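Local coordinates for protein endoglucanase A (Clostridium acetobutylicum, PDB 3IK2) that probably hydrolyses internal beta-1,4-glucosidic bonds of cellulose and related glucans, as an endo-acting glycoside hydrolase of family 44, at residues K195-V201 with F235-W241; L202-T206 with N258-N262; L348-N354 with V379-W385. One frame throughout, in Å; residues are numbered along the deposited sequence.

Interaction 1 (K195-V201 with F235-W241). With ACT (acetate ion), chain J.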
loop_
_atom_site.group_PDB
_atom_site.type_symbol
_atom_site.label_atom_id
_atom_site.label_comp_id
_atom_site.label_asym_id
_atom_site.label_seq_id
_atom_site.Cartn_x
_atom_site.Cartn_y
_atom_site.Cartn_z
ATOM N N LYS A 195 -6.739 24.482 -7.666
ATOM C CA LYS A 195 -6.713 23.699 -6.433
ATOM C C LYS A 195 -7.972 22.829 -6.297
ATOM O O LYS A 195 -9.074 23.237 -6.649
ATOM C CB LYS A 195 -6.500 24.629 -5.229
ATOM C CG LYS A 195 -5.012 25.061 -5.076
ATOM C CD LYS A 195 -4.747 25.761 -3.733
ATOM C CE LYS A 195 -3.272 25.597 -3.283
ATOM N NZ LYS A 195 -2.874 26.306 -1.972
ATOM N N THR A 196 -7.798 21.606 -5.826
ATOM C CA THR A 196 -8.916 20.702 -5.599
ATOM C C THR A 196 -9.632 21.058 -4.293
ATOM O O THR A 196 -9.024 21.177 -3.250
ATOM C CB THR A 196 -8.427 19.244 -5.522
ATOM O OG1 THR A 196 -7.492 18.993 -6.594
ATOM C CG2 THR A 196 -9.599 18.280 -5.553
ATOM N N LYS A 197 -10.939 21.222 -4.358
ATOM C CA LYS A 197 -11.696 21.550 -3.178
ATOM C C LYS A 197 -12.009 20.284 -2.385
ATOM O O LYS A 197 -12.079 19.182 -2.941
ATOM C CB LYS A 197 -12.984 22.258 -3.564
ATOM C CG LYS A 197 -12.796 23.683 -4.023
ATOM C CD LYS A 197 -14.176 24.234 -4.410
ATOM C CE LYS A 197 -14.162 25.719 -4.665
ATOM N NZ LYS A 197 -13.404 26.009 -5.909
ATOM N N CYS A 198 -12.151 20.459 -1.072
ATOM C CA CYS A 198 -12.631 19.400 -0.197
ATOM C C CYS A 198 -13.978 18.921 -0.697
ATOM O O CYS A 198 -14.200 17.725 -0.832
ATOM C CB CYS A 198 -12.743 19.897 1.258
ATOM S SG CYS A 198 -11.183 20.388 1.915
ATOM N N SER A 199 -14.865 19.855 -1.016
ATOM C CA SER A 199 -16.193 19.481 -1.553
ATOM C C SER A 199 -16.105 18.764 -2.923
ATOM O O SER A 199 -16.895 17.845 -3.205
ATOM C CB SER A 199 -17.087 20.716 -1.675
ATOM O OG SER A 199 -16.619 21.543 -2.720
ATOM N N GLU A 200 -15.150 19.183 -3.755
ATOM C CA GLU A 200 -14.927 18.548 -5.048
ATOM C C GLU A 200 -14.475 17.080 -4.901
ATOM O O GLU A 200 -15.067 16.174 -5.496
ATOM C CB GLU A 200 -13.923 19.355 -5.882
ATOM C CG GLU A 200 -13.418 18.596 -7.121
ATOM C CD GLU A 200 -12.330 19.349 -7.905
ATOM O OE1 GLU A 200 -11.830 20.380 -7.412
ATOM O OE2 GLU A 200 -11.972 18.890 -9.009
ATOM N N VAL A 201 -13.444 16.846 -4.089
ATOM C CA VAL A 201 -12.964 15.472 -3.864
ATOM C C VAL A 201 -14.056 14.532 -3.307
ATOM O O VAL A 201 -14.198 13.384 -3.762
ATOM C CB VAL A 201 -11.665 15.401 -3.000
ATOM C CG1 VAL A 201 -11.926 15.645 -1.554
ATOM C CG2 VAL A 201 -10.992 14.032 -3.164
ATOM N N PHE A 235 -6.178 18.840 3.527
ATOM C CA PHE A 235 -6.266 18.563 2.077
ATOM C C PHE A 235 -5.325 19.456 1.265
ATOM O O PHE A 235 -5.708 20.027 0.226
ATOM C CB PHE A 235 -7.717 18.607 1.585
ATOM C CG PHE A 235 -7.951 17.866 0.273
ATOM C CD1 PHE A 235 -7.468 16.565 0.082
ATOM C CD2 PHE A 235 -8.646 18.475 -0.762
ATOM C CE1 PHE A 235 -7.703 15.865 -1.124
ATOM C CE2 PHE A 235 -8.867 17.797 -1.981
ATOM C CZ PHE A 235 -8.387 16.500 -2.161
ATOM N N ASN A 236 -4.078 19.555 1.758
ATOM C CA ASN A 236 -2.994 20.320 1.119
ATOM C C ASN A 236 -3.360 21.821 0.961
ATOM O O ASN A 236 -3.369 22.373 -0.159
ATOM C CB ASN A 236 -2.636 19.671 -0.234
ATOM C CG ASN A 236 -1.281 20.121 -0.777
ATOM O OD1 ASN A 236 -0.381 20.454 -0.017
ATOM N ND2 ASN A 236 -1.127 20.098 -2.098
ATOM N N SER A 237 -3.684 22.456 2.089
ATOM C CA SER A 237 -4.176 23.836 2.133
ATOM C C SER A 237 -5.286 24.106 1.107
ATOM O O SER A 237 -5.223 25.036 0.303
ATOM C CB SER A 237 -3.039 24.849 1.986
ATOM O OG SER A 237 -1.869 24.359 2.584
ATOM N N SER A 238 -6.309 23.266 1.151
ATOM C CA SER A 238 -7.445 23.414 0.269
ATOM C C SER A 238 -8.127 24.762 0.521
ATOM O O SER A 238 -8.317 25.146 1.685
ATOM C CB SER A 238 -8.401 22.252 0.491
ATOM O OG SER A 238 -9.414 22.245 -0.490
ATOM N N PRO A 239 -8.474 25.505 -0.563
ATOM C CA PRO A 239 -9.115 26.807 -0.386
ATOM C C PRO A 239 -10.424 26.758 0.413
ATOM O O PRO A 239 -10.734 27.730 1.096
ATOM C CB PRO A 239 -9.350 27.296 -1.832
ATOM C CG PRO A 239 -9.190 26.063 -2.702
ATOM C CD PRO A 239 -8.226 25.198 -1.986
ATOM N N ASP A 240 -11.184 25.660 0.340
ATOM C CA ASP A 240 -12.431 25.567 1.096
ATOM C C ASP A 240 -12.309 24.882 2.479
ATOM O O ASP A 240 -13.302 24.743 3.179
ATOM C CB ASP A 240 -13.539 24.905 0.261
ATOM C CG ASP A 240 -13.290 23.411 0.009
ATOM O OD1 ASP A 240 -12.148 22.996 -0.120
ATOM O OD2 ASP A 240 -14.254 22.648 -0.104
ATOM N N TRP A 241 -11.096 24.482 2.875
ATOM C CA TRP A 241 -10.937 23.733 4.130
ATOM C C TRP A 241 -11.444 24.507 5.369
ATOM O O TRP A 241 -12.200 23.957 6.172
ATOM C CB TRP A 241 -9.516 23.186 4.318
ATOM C CG TRP A 241 -9.338 22.534 5.654
ATOM C CD1 TRP A 241 -8.476 22.930 6.661
ATOM C CD2 TRP A 241 -10.044 21.386 6.162
ATOM N NE1 TRP A 241 -8.610 22.090 7.742
ATOM C CE2 TRP A 241 -9.553 21.135 7.463
ATOM C CE3 TRP A 241 -11.056 20.550 5.644
ATOM C CZ2 TRP A 241 -10.033 20.085 8.263
ATOM C CZ3 TRP A 241 -11.540 19.519 6.439
ATOM C CH2 TRP A 241 -11.015 19.294 7.738
HETATM C C ACT J . -7.033 27.945 -7.637
HETATM O O ACT J . -6.353 26.910 -7.676
HETATM O OXT ACT J . -6.515 28.907 -8.244
HETATM C CH3 ACT J . -8.359 28.007 -6.925
HETATM O O HOH W 1 -1.137 24.313 -1.270
HETATM O O HOH W 2 -6.261 21.234 -2.401
HETATM O O HOH W 3 -16.854 23.634 -0.086
#
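Asp240 holds CG between its own backbone N and carbonyl carbon (chi1 69°), which turns the carboxylate onto the start of helix 198-215, where Cys198 and Ser199 begin the first turn. Phe235, with CG trans to its N (chi1 -159°), sends its ring against the same turn, where Val201 CG1 lies 4.1 Å from the centroid of the Phe235 ring in an off-centre CH-pi contact. The carboxylate grips as a fork: Cys198 N donates to Asp240 OD1 at 2.7 Å and Ser199 N to Asp240 OD2 at 3.0 Å, each oxygen using its syn lone pair. A water donates to Asp240 OD2 as well. Ser238 OG sits 3.0 Å from Thr196 O and 2.9 Å from Asp240 OD1, with one proton to share between them. Cys198 SG reaches Trp241 CE3 at 3.7 Å. Phe251 of helix 251-266 stacks on Phe235. Nearer the solvent, Pro239 CD packs on Lys195 CB. Asp240 thus takes up two N-H groups at the helix start, and its negative charge, set at the positive end of the helix dipole, is probably stabilised there, favouring the ionised form.

Interaction 2 (L202-T206 with N258-N262)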
loop_
_atom_site.group_PDB
_atom_site.type_symbol
_atom_site.label_atom_id
_atom_site.label_comp_id
_atom_site.label_asym_id
_atom_site.label_seq_id
_atom_site.Cartn_x
_atom_site.Cartn_y
_atom_site.Cartn_z
ATOM N N LEU A 202 -14.794 15.021 -2.311
ATOM C CA LEU A 202 -15.903 14.294 -1.711
ATOM C C LEU A 202 -16.925 13.889 -2.796
ATOM O O LEU A 202 -17.327 12.739 -2.882
ATOM C CB LEU A 202 -16.576 15.182 -0.649
ATOM C CG LEU A 202 -17.887 14.701 -0.028
ATOM C CD1 LEU A 202 -17.708 13.346 0.707
ATOM C CD2 LEU A 202 -18.492 15.768 0.906
ATOM N N ASP A 203 -17.312 14.868 -3.615
ATOM C CA ASP A 203 -18.330 14.692 -4.657
ATOM C C ASP A 203 -17.875 13.716 -5.741
ATOM O O ASP A 203 -18.613 12.801 -6.109
ATOM C CB ASP A 203 -18.686 16.058 -5.266
ATOM C CG ASP A 203 -19.525 15.940 -6.519
ATOM O OD1 ASP A 203 -19.083 16.428 -7.579
ATOM O OD2 ASP A 203 -20.629 15.357 -6.458
ATOM N N LYS A 204 -16.654 13.904 -6.225
ATOM C CA LYS A 204 -16.094 13.020 -7.251
ATOM C C LYS A 204 -15.862 11.611 -6.736
ATOM O O LYS A 204 -16.209 10.642 -7.399
ATOM C CB LYS A 204 -14.800 13.608 -7.801
ATOM C CG LYS A 204 -15.037 14.575 -8.957
ATOM C CD LYS A 204 -13.760 15.304 -9.298
ATOM C CE LYS A 204 -13.913 16.077 -10.614
ATOM N NZ LYS A 204 -12.623 16.707 -10.988
ATOM N N ASP A 205 -15.304 11.491 -5.533
ATOM C CA ASP A 205 -15.184 10.187 -4.899
ATOM C C ASP A 205 -16.534 9.530 -4.736
ATOM O O ASP A 205 -16.661 8.318 -4.905
ATOM C CB ASP A 205 -14.479 10.283 -3.541
ATOM C CG ASP A 205 -12.992 10.328 -3.680
ATOM O OD1 ASP A 205 -12.522 10.624 -4.804
ATOM O OD2 ASP A 205 -12.294 10.087 -2.679
ATOM N N THR A 206 -17.550 10.316 -4.402
ATOM C CA THR A 206 -18.853 9.742 -4.118
ATOM C C THR A 206 -19.508 9.209 -5.401
ATOM O O THR A 206 -19.991 8.097 -5.431
ATOM C CB THR A 206 -19.783 10.763 -3.366
ATOM O OG1 THR A 206 -19.249 11.021 -2.054
ATOM C CG2 THR A 206 -21.167 10.197 -3.222
ATOM N N ASN A 258 -18.313 12.388 5.872
ATOM C CA ASN A 258 -19.158 12.687 4.713
ATOM C C ASN A 258 -19.410 11.490 3.787
ATOM O O ASN A 258 -20.495 11.355 3.213
ATOM C CB ASN A 258 -18.622 13.912 3.979
ATOM C CG ASN A 258 -19.066 15.226 4.658
ATOM O OD1 ASN A 258 -20.198 15.678 4.460
ATOM N ND2 ASN A 258 -18.175 15.834 5.449
ATOM N N MET A 259 -18.430 10.595 3.699
ATOM C CA MET A 259 -18.613 9.360 2.951
ATOM C C MET A 259 -19.604 8.457 3.665
ATOM O O MET A 259 -20.341 7.741 3.035
ATOM C CB MET A 259 -17.278 8.621 2.752
ATOM C CG MET A 259 -16.337 9.321 1.785
ATOM S SD MET A 259 -16.985 9.575 0.128
ATOM C CE MET A 259 -17.322 7.907 -0.488
ATOM N N LYS A 260 -19.570 8.479 4.988
ATOM C CA LYS A 260 -20.546 7.783 5.786
ATOM C C LYS A 260 -21.941 8.355 5.501
ATOM O O LYS A 260 -22.850 7.617 5.148
ATOM C CB LYS A 260 -20.169 7.941 7.262
ATOM C CG LYS A 260 -20.634 6.824 8.168
ATOM C CD LYS A 260 -21.954 7.121 8.773
ATOM C CE LYS A 260 -22.460 5.939 9.577
ATOM N NZ LYS A 260 -23.783 6.301 10.153
ATOM N N LYS A 261 -22.087 9.676 5.640
ATOM C CA LYS A 261 -23.357 10.379 5.362
ATOM C C LYS A 261 -23.853 10.099 3.924
ATOM O O LYS A 261 -25.031 9.781 3.719
ATOM C CB LYS A 261 -23.185 11.884 5.656
ATOM C CG LYS A 261 -24.280 12.837 5.127
ATOM C CD LYS A 261 -23.977 14.309 5.559
ATOM C CE LYS A 261 -24.936 15.381 4.999
ATOM N NZ LYS A 261 -24.649 15.859 3.599
ATOM N N ASN A 262 -22.933 10.176 2.957
ATOM C CA ASN A 262 -23.216 9.876 1.547
ATOM C C ASN A 262 -23.578 8.418 1.303
ATOM O O ASN A 262 -24.470 8.121 0.513
ATOM C CB ASN A 262 -22.036 10.256 0.633
ATOM C CG ASN A 262 -21.827 11.767 0.513
ATOM O OD1 ASN A 262 -20.841 12.221 -0.105
ATOM N ND2 ASN A 262 -22.721 12.551 1.112
#
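Thr206 and Asn262 make the polar part of this helix-helix contact. Thr206 OG1 lies trans to its carbonyl carbon (chi1 -67°), which brings it 2.8 Å from Asn262 OD1 and also 2.7 Å from Leu202 O, one turn back in its own helix. A single hydroxyl proton faces both acceptors, so which of the two receives it stays open. The two side chains meet at about a right angle, and Thr206 CG2 also packs against Asn262 CB. Two other polar groups here, Asp205 OD2 and Asn258 ND2, bond outside the segments, to Tyr255 OH and Tyr254 O.

The apolar part centres on Leu202, whose forked end reaches across to the second helix. Its CD1 branch comes within 3.4 Å of Asn258 CB and 3.9 Å of Met259 SD, while CD2 meets the same CB and the amide carbon CG of Asn258, the two side chains crossing at about a right angle. Met259, bent at chi2 and chi3, folds back so that its sulfur reaches Thr206 OG1 at 3.5 Å; the two side chains run past each other in opposite directions.

The segment axes approach to 10.7 Å and cross at -47°, both running roughly the same way. Helices 198-215 and 251-266 follow the successive parallel strands 174-177 and 220-226, and such side-by-side packing is that of neighbouring helices in the outer layer of a TIM barrel.

Interaction 3 (L348-N354 with V379-W385)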
loop_
_atom_site.group_PDB
_atom_site.type_symbol
_atom_site.label_atom_id
_atom_site.label_comp_id
_atom_site.label_asym_id
_atom_site.label_seq_id
_atom_site.Cartn_x
_atom_site.Cartn_y
_atom_site.Cartn_z
ATOM N N LEU A 348 -8.452 0.130 6.199
ATOM C CA LEU A 348 -7.320 1.029 6.015
ATOM C C LEU A 348 -6.398 0.440 4.982
ATOM O O LEU A 348 -5.998 -0.714 5.098
ATOM C CB LEU A 348 -6.542 1.238 7.339
ATOM C CG LEU A 348 -5.293 2.125 7.322
ATOM C CD1 LEU A 348 -5.611 3.509 6.703
ATOM C CD2 LEU A 348 -4.738 2.239 8.773
ATOM N N SER A 349 -6.042 1.255 3.999
ATOM C CA SER A 349 -5.125 0.842 2.929
ATOM C C SER A 349 -3.939 1.803 2.811
ATOM O O SER A 349 -4.091 3.022 3.019
ATOM C CB SER A 349 -5.885 0.745 1.613
ATOM O OG SER A 349 -5.017 0.683 0.499
ATOM N N PHE A 350 -2.752 1.242 2.540
ATOM C CA PHE A 350 -1.578 2.036 2.101
ATOM C C PHE A 350 -1.156 1.604 0.702
ATOM O O PHE A 350 -0.336 0.695 0.535
ATOM C CB PHE A 350 -0.396 1.927 3.072
ATOM C CG PHE A 350 -0.658 2.569 4.436
ATOM C CD1 PHE A 350 -1.093 1.797 5.518
ATOM C CD2 PHE A 350 -0.477 3.946 4.627
ATOM C CE1 PHE A 350 -1.359 2.392 6.766
ATOM C CE2 PHE A 350 -0.733 4.541 5.873
ATOM C CZ PHE A 350 -1.183 3.763 6.943
ATOM N N SER A 351 -1.735 2.248 -0.308
ATOM C CA SER A 351 -1.498 1.864 -1.701
ATOM C C SER A 351 -0.195 2.381 -2.303
ATOM O O SER A 351 0.172 1.971 -3.397
ATOM C CB SER A 351 -2.687 2.239 -2.580
ATOM O OG SER A 351 -2.854 3.631 -2.572
ATOM N N GLU A 352 0.474 3.301 -1.626
ATOM C CA GLU A 352 1.886 3.597 -1.882
ATOM C C GLU A 352 2.641 3.875 -0.581
ATOM O O GLU A 352 2.113 4.524 0.322
ATOM C CB GLU A 352 2.060 4.783 -2.818
ATOM C CG GLU A 352 1.621 4.536 -4.255
ATOM C CD GLU A 352 1.750 5.780 -5.116
ATOM O OE1 GLU A 352 2.698 6.567 -4.861
ATOM O OE2 GLU A 352 0.917 5.953 -6.049
ATOM N N TYR A 353 3.869 3.364 -0.508
ATOM C CA TYR A 353 4.786 3.592 0.612
ATOM C C TYR A 353 6.142 3.085 0.109
ATOM O O TYR A 353 6.220 2.275 -0.810
ATOM C CB TYR A 353 4.349 2.853 1.907
ATOM C CG TYR A 353 4.495 1.343 1.789
ATOM C CD1 TYR A 353 5.695 0.702 2.169
ATOM C CD2 TYR A 353 3.448 0.550 1.284
ATOM C CE1 TYR A 353 5.852 -0.680 2.030
ATOM C CE2 TYR A 353 3.603 -0.858 1.153
ATOM C CZ TYR A 353 4.817 -1.449 1.519
ATOM O OH TYR A 353 4.976 -2.807 1.390
ATOM N N ASN A 354 7.207 3.551 0.726
ATOM C CA ASN A 354 8.563 3.106 0.410
ATOM C C ASN A 354 9.414 3.723 1.515
ATOM O O ASN A 354 9.234 4.902 1.842
ATOM C CB ASN A 354 8.977 3.607 -0.988
ATOM C CG ASN A 354 10.390 3.209 -1.383
ATOM O OD1 ASN A 354 11.359 3.753 -0.879
ATOM N ND2 ASN A 354 10.509 2.305 -2.330
ATOM N N VAL A 379 -4.180 -3.233 9.033
ATOM C CA VAL A 379 -4.164 -2.753 7.618
ATOM C C VAL A 379 -4.712 -3.854 6.702
ATOM O O VAL A 379 -4.292 -5.013 6.782
ATOM C CB VAL A 379 -2.737 -2.312 7.211
ATOM C CG1 VAL A 379 -2.626 -1.963 5.755
ATOM C CG2 VAL A 379 -2.309 -1.106 8.084
ATOM N N TYR A 380 -5.660 -3.491 5.842
ATOM C CA TYR A 380 -6.303 -4.432 4.944
ATOM C C TYR A 380 -5.506 -4.675 3.651
ATOM O O TYR A 380 -5.542 -5.762 3.082
ATOM C CB TYR A 380 -7.700 -3.909 4.587
ATOM C CG TYR A 380 -8.528 -4.809 3.672
ATOM C CD1 TYR A 380 -9.209 -5.903 4.181
ATOM C CD2 TYR A 380 -8.669 -4.522 2.292
ATOM C CE1 TYR A 380 -10.001 -6.739 3.345
ATOM C CE2 TYR A 380 -9.465 -5.338 1.439
ATOM C CZ TYR A 380 -10.124 -6.451 1.987
ATOM O OH TYR A 380 -10.912 -7.290 1.201
ATOM N N PHE A 381 -4.812 -3.649 3.186
ATOM C CA PHE A 381 -4.201 -3.656 1.854
ATOM C C PHE A 381 -2.973 -2.742 1.882
ATOM O O PHE A 381 -3.002 -1.643 2.457
ATOM C CB PHE A 381 -5.234 -3.172 0.819
ATOM C CG PHE A 381 -4.769 -3.267 -0.639
ATOM C CD1 PHE A 381 -5.131 -4.363 -1.428
ATOM C CD2 PHE A 381 -4.008 -2.240 -1.218
ATOM C CE1 PHE A 381 -4.711 -4.452 -2.789
ATOM C CE2 PHE A 381 -3.580 -2.323 -2.559
ATOM C CZ PHE A 381 -3.927 -3.436 -3.343
ATOM N N ALA A 382 -1.886 -3.189 1.272
ATOM C CA ALA A 382 -0.743 -2.309 1.098
ATOM C C ALA A 382 0.030 -2.723 -0.154
ATOM O O ALA A 382 0.184 -3.906 -0.415
ATOM C CB ALA A 382 0.160 -2.352 2.332
ATOM N N THR A 383 0.470 -1.731 -0.910
ATOM C CA THR A 383 1.236 -1.922 -2.115
ATOM C C THR A 383 2.468 -0.977 -2.080
ATOM O O THR A 383 2.359 0.258 -2.015
ATOM C CB THR A 383 0.384 -1.799 -3.427
ATOM O OG1 THR A 383 -0.564 -0.737 -3.330
ATOM C CG2 THR A 383 -0.395 -3.079 -3.708
ATOM N N TYR A 384 3.636 -1.605 -2.036
ATOM C CA TYR A 384 4.912 -0.947 -2.121
ATOM C C TYR A 384 5.016 -0.242 -3.479
ATOM O O TYR A 384 4.449 -0.718 -4.469
ATOM C CB TYR A 384 5.958 -2.055 -2.002
ATOM C CG TYR A 384 7.365 -1.691 -2.388
ATOM C CD1 TYR A 384 8.231 -1.128 -1.447
ATOM C CD2 TYR A 384 7.838 -1.947 -3.670
ATOM C CE1 TYR A 384 9.506 -0.803 -1.780
ATOM C CE2 TYR A 384 9.138 -1.630 -4.014
ATOM C CZ TYR A 384 9.968 -1.061 -3.052
ATOM O OH TYR A 384 11.275 -0.732 -3.352
ATOM N N TRP A 385 5.714 0.902 -3.494
ATOM C CA TRP A 385 6.019 1.678 -4.688
ATOM C C TRP A 385 7.552 1.769 -4.830
ATOM O O TRP A 385 8.234 2.244 -3.919
ATOM C CB TRP A 385 5.408 3.103 -4.662
ATOM C CG TRP A 385 5.624 3.806 -5.976
ATOM C CD1 TRP A 385 6.761 4.479 -6.371
ATOM C CD2 TRP A 385 4.698 3.893 -7.096
ATOM N NE1 TRP A 385 6.601 4.956 -7.664
ATOM C CE2 TRP A 385 5.350 4.617 -8.126
ATOM C CE3 TRP A 385 3.380 3.447 -7.316
ATOM C CZ2 TRP A 385 4.740 4.877 -9.367
ATOM C CZ3 TRP A 385 2.768 3.711 -8.561
ATOM C CH2 TRP A 385 3.451 4.420 -9.560
#
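Phe350 is tied to the neighbouring strand through both its backbone groups: its N donates to Phe381 O at 2.9 Å, and its O accepts Thr383 N, also at 2.9 Å. Two residues earlier, Leu348 O receives Tyr380 N, and beyond the corner of the chain at Ser351 and Glu352 a further backbone bond follows, Trp385 N donating to Tyr353 O at 3.1 Å. At the corner itself, Ser351 O takes the hydroxyl of Thr383 OG1 at 2.8 Å; the donor stands above the carbonyl plane rather than on a lone pair.

Strands 347-353 and 379-384 are the seventh and eighth of the parallel TIM barrel, joined through helix 361-376 as a beta-alpha-beta unit, and Glu352 stands near the C-terminal end of the seventh, the end at which barrel glycosidases carry their active sites. Its carboxylate lies along Trp385, OE1 3.8 Å above the ring plane near the rim, with the two planes 29° apart. Glu352 OE1 accepts from Tyr279 OH, and OE2 makes a salt bridge with Arg36.

Tyr353 turns one ring face to Tyr384 CA, a CH-pi contact of 3.9 Å to the ring centroid. Ser349 OG hydrogen-bonds to Asp275 OD1 and Ser351 OG to Asp275 OD2, the Tyr353 hydroxyl bonds to Gln367 NE2, and Asn24 ND2 supplies a second donor to Ser351 O. Asn354 ND2 donates to Trp385 O at 2.8 Å and to Glu358 OE2.

Overall arrangement
Interactions 1 and 2 follow one another along helix 198-215: the first holds its start against the loop 235-241, the second packs its next turn on helix 251-266, and their centres lie 14 Å apart. Phe251, which stacks on Phe235 in interaction 1, belongs to the helix that interaction 2 uses. Both lie in the helical layer around the barrel. Interaction 3 is in the barrel wall and includes the C-terminal end of a strand, where the active site of such glycosidases is probably found; its nearest atoms are about 13 Å from interaction 1 and 11 Å from interaction 2. The calcium ligands Glu48, Asp144, Asp147 and Ser149 belong to none of the three.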